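Local coordinates for esterase (uncultured bacterium FLS12, PDB 4RGY), which hydrolyses carboxylic esters as a low-temperature-active alkaline esterase from a marine-sediment metagenome, a member of the alpha/beta-hydrolase superfamily, at the interface of chains A and B and the interface of chains A and C. Residues are numbered along the deposited sequence; one frame, centred on the assembly and turned at random. Chains: chain A/B/C, Esterase.

Contact 1: the interface of chains A and B. Residues chain A 2-6; chain B 6-9.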
loop_
_atom_site.group_PDB
_atom_site.type_symbol
_atom_site.label_atom_id
_atom_site.label_comp_id
_atom_site.label_asym_id
_atom_site.label_seq_id
_atom_site.Cartn_x
_atom_site.Cartn_y
_atom_site.Cartn_z
ATOM N N MET A 2 16.971 -3.052 -0.371
ATOM C CA MET A 2 16.045 -3.514 0.643
ATOM C C MET A 2 14.683 -3.680 -0.018
ATOM O O MET A 2 14.283 -2.877 -0.869
ATOM C CB MET A 2 15.932 -2.511 1.794
ATOM C CG MET A 2 17.248 -2.171 2.491
ATOM S SD MET A 2 17.759 -3.424 3.679
ATOM C CE MET A 2 16.394 -3.401 4.835
ATOM N N ALA A 3 13.989 -4.740 0.352
ATOM C CA ALA A 3 12.625 -4.947 -0.099
ATOM C C ALA A 3 11.695 -4.404 0.988
ATOM O O ALA A 3 11.921 -4.627 2.186
ATOM C CB ALA A 3 12.379 -6.411 -0.330
ATOM N N LEU A 4 10.642 -3.703 0.563
ATOM C CA LEU A 4 9.671 -3.084 1.461
ATOM C C LEU A 4 8.352 -3.846 1.437
ATOM O O LEU A 4 7.825 -4.150 0.366
ATOM C CB LEU A 4 9.437 -1.632 1.029
ATOM C CG LEU A 4 8.333 -0.857 1.756
ATOM C CD1 LEU A 4 8.726 -0.594 3.180
ATOM C CD2 LEU A 4 8.026 0.454 1.048
ATOM N N PHE A 5 7.827 -4.164 2.615
ATOM C CA PHE A 5 6.583 -4.910 2.699
ATOM C C PHE A 5 5.582 -4.158 3.536
ATOM O O PHE A 5 5.847 -3.824 4.697
ATOM C CB PHE A 5 6.823 -6.290 3.322
ATOM C CG PHE A 5 7.820 -7.109 2.578
ATOM C CD1 PHE A 5 9.173 -6.975 2.834
ATOM C CD2 PHE A 5 7.412 -8.009 1.608
ATOM C CE1 PHE A 5 10.106 -7.717 2.125
ATOM C CE2 PHE A 5 8.337 -8.760 0.903
ATOM C CZ PHE A 5 9.689 -8.613 1.159
ATOM N N GLN A 6 4.417 -3.901 2.955
ATOM C CA GLN A 6 3.283 -3.435 3.725
ATOM C C GLN A 6 2.414 -4.659 3.978
ATOM O O GLN A 6 1.944 -5.311 3.044
ATOM C CB GLN A 6 2.529 -2.345 2.971
ATOM C CG GLN A 6 3.385 -1.099 2.692
ATOM C CD GLN A 6 3.789 -0.317 3.940
ATOM O OE1 GLN A 6 3.263 -0.533 5.033
ATOM N NE2 GLN A 6 4.729 0.608 3.772
ATOM N N GLN B 6 1.924 -6.300 0.261
ATOM C CA GLN B 6 2.281 -5.517 -0.902
ATOM C C GLN B 6 3.790 -5.320 -0.831
ATOM O O GLN B 6 4.315 -4.756 0.131
ATOM C CB GLN B 6 1.533 -4.188 -0.911
ATOM C CG GLN B 6 0.005 -4.355 -0.972
ATOM C CD GLN B 6 -0.513 -4.952 -2.279
ATOM O OE1 GLN B 6 0.207 -5.051 -3.272
ATOM N NE2 GLN B 6 -1.783 -5.348 -2.277
ATOM N N CYS B 7 4.483 -5.828 -1.839
ATOM C CA CYS B 7 5.933 -5.946 -1.804
ATOM C C CYS B 7 6.556 -5.071 -2.863
ATOM O O CYS B 7 6.302 -5.263 -4.059
ATOM C CB CYS B 7 6.337 -7.398 -2.095
ATOM S SG CYS B 7 5.367 -8.672 -1.234
ATOM N N ASP B 8 7.387 -4.126 -2.440
ATOM C CA ASP B 8 8.125 -3.274 -3.357
ATOM C C ASP B 8 9.596 -3.657 -3.274
ATOM O O ASP B 8 10.260 -3.405 -2.263
ATOM C CB ASP B 8 7.919 -1.805 -3.005
ATOM C CG ASP B 8 6.471 -1.405 -3.063
ATOM O OD1 ASP B 8 5.798 -1.803 -4.029
ATOM O OD2 ASP B 8 5.998 -0.717 -2.133
ATOM N N PHE B 9 10.107 -4.257 -4.347
ATOM C CA PHE B 9 11.417 -4.890 -4.330
ATOM C C PHE B 9 12.158 -4.570 -5.619
ATOM O O PHE B 9 11.584 -4.021 -6.557
ATOM C CB PHE B 9 11.265 -6.413 -4.190
ATOM C CG PHE B 9 10.562 -7.053 -5.355
ATOM C CD1 PHE B 9 9.174 -7.115 -5.399
ATOM C CD2 PHE B 9 11.284 -7.583 -6.414
ATOM C CE1 PHE B 9 8.524 -7.689 -6.486
ATOM C CE2 PHE B 9 10.641 -8.159 -7.504
ATOM C CZ PHE B 9 9.258 -8.208 -7.534
#
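A:Leu4 and B:Asp8 form a closed pair of backbone bonds at the edge where strands 2-11 of the two chains meet antiparallel. A:Leu4 N gives its hydrogen to B:Asp8 O at 2.9 Å, and B:Asp8 N returns a bond of 2.8 Å to A:Leu4 O. Two residues on, the strands reach the two-fold axis and the residue meets its own copy: A:Gln6 N to B:Gln6 O and B:Gln6 N to A:Gln6 O are both 3.0 Å. Because main chain does the binding here, glutamine probably needs little more than an extended backbone and a side chain that, bent at chi2, brings its CB but not its amide near the partner's carbonyl.

On one face of the paired strands, A:Phe5 and B:Cys7 meet between the two bonded pairs, and A:Ala3 and B:Phe9 just beyond them. One long side of the A:Phe5 ring, CD2 and CE2, meets B:Cys7, whose SG is 3.6 Å from CD2; the thiol is small and polarisable, a good neighbour for an aromatic ring. With SG anti to its carbonyl carbon (chi1 -44°), the sulfur reaches the rim of the ring, while CB touches CD2 and CE2 as well. Further along, CB of A:Ala3 meets B:Phe9 CB at 4.0 Å, a small methyl that puts no bulk against the neighbouring phenylalanine.

A mixed contact covers the other face. The side chains of A:Leu4 and B:Asp8 run alongside each other in the same direction, methyl CD2 resting 4.0 Å from carboxylate OD2. CG anti to the backbone N (chi1 173°) carries the methyl alongside the acid in a van der Waals contact.

The site joins the edge strands of two subunits into a continuous intermolecular sheet, which may serve dimerisation if this pairing persists in solution.

Contact 2: the interface of chains A and C. Residues chain A 8, 10, 16-18; chain C 53-55, 58, 61.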
loop_
_atom_site.group_PDB
_atom_site.type_symbol
_atom_site.label_atom_id
_atom_site.label_comp_id
_atom_site.label_asym_id
_atom_site.label_seq_id
_atom_site.Cartn_x
_atom_site.Cartn_y
_atom_site.Cartn_z
ATOM N N ASP A 8 -0.736 -6.573 5.814
ATOM C CA ASP A 8 -2.046 -6.507 6.441
ATOM C C ASP A 8 -2.409 -7.905 6.920
ATOM O O ASP A 8 -2.671 -8.802 6.113
ATOM C CB ASP A 8 -3.083 -5.975 5.459
ATOM C CG ASP A 8 -2.738 -4.600 4.957
ATOM O OD1 ASP A 8 -2.337 -3.765 5.785
ATOM O OD2 ASP A 8 -2.842 -4.362 3.734
ATOM N N PHE A 10 -3.825 -10.539 10.543
ATOM C CA PHE A 10 -4.746 -10.613 11.664
ATOM C C PHE A 10 -4.025 -10.881 12.968
ATOM O O PHE A 10 -3.200 -11.800 13.053
ATOM C CB PHE A 10 -5.809 -11.702 11.433
ATOM C CG PHE A 10 -6.920 -11.670 12.445
ATOM C CD1 PHE A 10 -7.954 -10.759 12.310
ATOM C CD2 PHE A 10 -6.922 -12.533 13.531
ATOM C CE1 PHE A 10 -8.976 -10.704 13.236
ATOM C CE2 PHE A 10 -7.946 -12.490 14.465
ATOM C CZ PHE A 10 -8.979 -11.575 14.308
ATOM N N LEU A 16 -8.029 -8.370 15.932
ATOM C CA LEU A 16 -8.104 -7.232 15.019
ATOM C C LEU A 16 -7.189 -7.378 13.821
ATOM O O LEU A 16 -6.005 -7.731 13.962
ATOM C CB LEU A 16 -7.765 -5.942 15.773
ATOM C CG LEU A 16 -7.858 -4.609 15.025
ATOM C CD1 LEU A 16 -9.280 -4.333 14.588
ATOM C CD2 LEU A 16 -7.361 -3.484 15.927
ATOM N N SER A 17 -7.733 -7.064 12.650
ATOM C CA SER A 17 -6.953 -6.925 11.425
ATOM C C SER A 17 -6.159 -5.638 11.528
ATOM O O SER A 17 -6.717 -4.570 11.822
ATOM C CB SER A 17 -7.878 -6.838 10.216
ATOM O OG SER A 17 -8.529 -8.072 9.977
ATOM N N THR A 18 -4.854 -5.728 11.307
ATOM C CA THR A 18 -3.997 -4.571 11.489
ATOM C C THR A 18 -2.848 -4.639 10.484
ATOM O O THR A 18 -2.873 -5.457 9.561
ATOM C CB THR A 18 -3.552 -4.482 12.975
ATOM O OG1 THR A 18 -2.834 -3.261 13.205
ATOM C CG2 THR A 18 -2.696 -5.685 13.339
ATOM N N SER C 53 -13.662 -6.900 14.169
ATOM C CA SER C 53 -12.296 -7.428 14.005
ATOM C C SER C 53 -11.704 -7.075 12.646
ATOM O O SER C 53 -10.523 -7.337 12.406
ATOM C CB SER C 53 -12.162 -8.939 14.270
ATOM O OG SER C 53 -12.479 -9.711 13.114
ATOM N N ASP C 54 -12.498 -6.452 11.774
ATOM C CA ASP C 54 -12.016 -6.065 10.444
ATOM C C ASP C 54 -11.286 -4.725 10.456
ATOM O O ASP C 54 -11.367 -3.967 11.437
ATOM C CB ASP C 54 -13.183 -5.947 9.446
ATOM C CG ASP C 54 -13.909 -7.252 9.216
ATOM O OD1 ASP C 54 -13.273 -8.320 9.321
ATOM O OD2 ASP C 54 -15.126 -7.212 8.916
ATOM N N ASP C 55 -10.604 -4.439 9.351
ATOM C CA ASP C 55 -10.081 -3.102 9.096
ATOM C C ASP C 55 -10.594 -2.586 7.754
ATOM O O ASP C 55 -11.538 -3.153 7.181
ATOM C CB ASP C 55 -8.547 -3.058 9.193
ATOM C CG ASP C 55 -7.854 -3.891 8.130
ATOM O OD1 ASP C 55 -8.521 -4.360 7.189
ATOM O OD2 ASP C 55 -6.621 -4.069 8.229
ATOM N N ILE C 58 -10.786 -5.070 4.291
ATOM C CA ILE C 58 -11.465 -6.352 4.157
ATOM C C ILE C 58 -12.476 -6.375 3.006
ATOM O O ILE C 58 -12.561 -7.363 2.290
ATOM C CB ILE C 58 -12.044 -6.837 5.506
ATOM C CG1 ILE C 58 -10.943 -6.819 6.570
ATOM C CG2 ILE C 58 -12.583 -8.240 5.393
ATOM C CD1 ILE C 58 -9.675 -7.590 6.179
ATOM N N ARG C 61 -10.584 -6.971 -0.241
ATOM C CA ARG C 61 -9.936 -8.273 -0.293
ATOM C C ARG C 61 -10.932 -9.414 -0.471
ATOM O O ARG C 61 -10.722 -10.283 -1.312
ATOM C CB ARG C 61 -9.102 -8.489 0.968
ATOM C CG ARG C 61 -7.875 -7.576 1.044
ATOM C CD ARG C 61 -7.349 -7.444 2.459
ATOM N NE ARG C 61 -6.740 -8.674 2.951
ATOM C CZ ARG C 61 -6.191 -8.804 4.155
ATOM N NH1 ARG C 61 -6.172 -7.769 4.989
ATOM N NH2 ARG C 61 -5.660 -9.963 4.529
HETATM O O HOH W 1 -5.184 -6.351 7.966
HETATM O O HOH W 2 -6.286 -8.901 7.974
HETATM O O HOH W 3 -11.089 -9.575 10.193
#
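A:Ser17 lies against two residues of one C-chain loop: C:Ser53 O faces its N, CB and OG, while the carboxylate of C:Asp55 lies over CB. A:Ser17 N donates to C:Ser53 O at 2.8 Å (158° at the hydrogen), approaching somewhat tilted from the carbonyl plane, while the serine hydroxyl OG makes a weak second bond to the same oxygen. The carboxylate of C:Asp55 lies flat over A:Ser17 CB, which sits above CG at 3.6 Å; the torsion that places CG between the backbone N and carbonyl carbon (chi1 65°) folds the acid back to do this. Serine suits the place, having little bulk beneath the acid and a hydroxyl to share.

A:Phe10 turns its edge to the other serine: C:Ser53 CB lies in the ring plane, 3.8 Å from CE1, so the aromatic rim packs beside a small residue while A:Ser17 OG meets the same rim from within chain A.

Ordered water completes the polar pairing. Water 3 joins A:Ser17 OG to C:Asp54 OD1, at 2.7 Å from the latter. Water 1 lies 2.7 Å from C:Asp55 OD2 and 2.9 Å from A:Thr18 O, and it is hydrogen-bonded to water 2, which A:Ser17 OG and C:Arg61 NH1 share. The C:Arg61 chain, bent at chi3, brings NH1 to 3.6 Å from A:Asp8 CB, with water 1 in plane at the guanidinium edge. It makes no salt bridge, but its charge may ease the nearness of A:Asp8 OD1 and C:Asp55 OD2, like charges 4.9 Å apart. An alanine in place of C:Asp55 would probably leave water 1 without its carboxylate mate and open a gap over A:Ser17 CB.

The site docks strand 16-25 on the loop between strand 45-49 and helix 58-62, a hydrated contact that may help assemble the tetramer.

About 19 Å separates the C-alpha centres of contact 1 and contact 2, and strand 2-11 runs through both. Residue 8 is common to them: B:Asp8 pairs with chain A in contact 1, and by the two-fold symmetry A:Asp8 pairs with B:Leu4 while also facing C:Arg61 in contact 2. Strand 16-25 takes part in contact 2, not in the pairing of contact 1. One N-terminal hairpin thus meets two neighbours, by backbone sheet pairing with one and by a partly water-bridged contact with the other. Two different two-fold relations built on it would allow a closed four-subunit assembly, although the structure alone does not show it in solution.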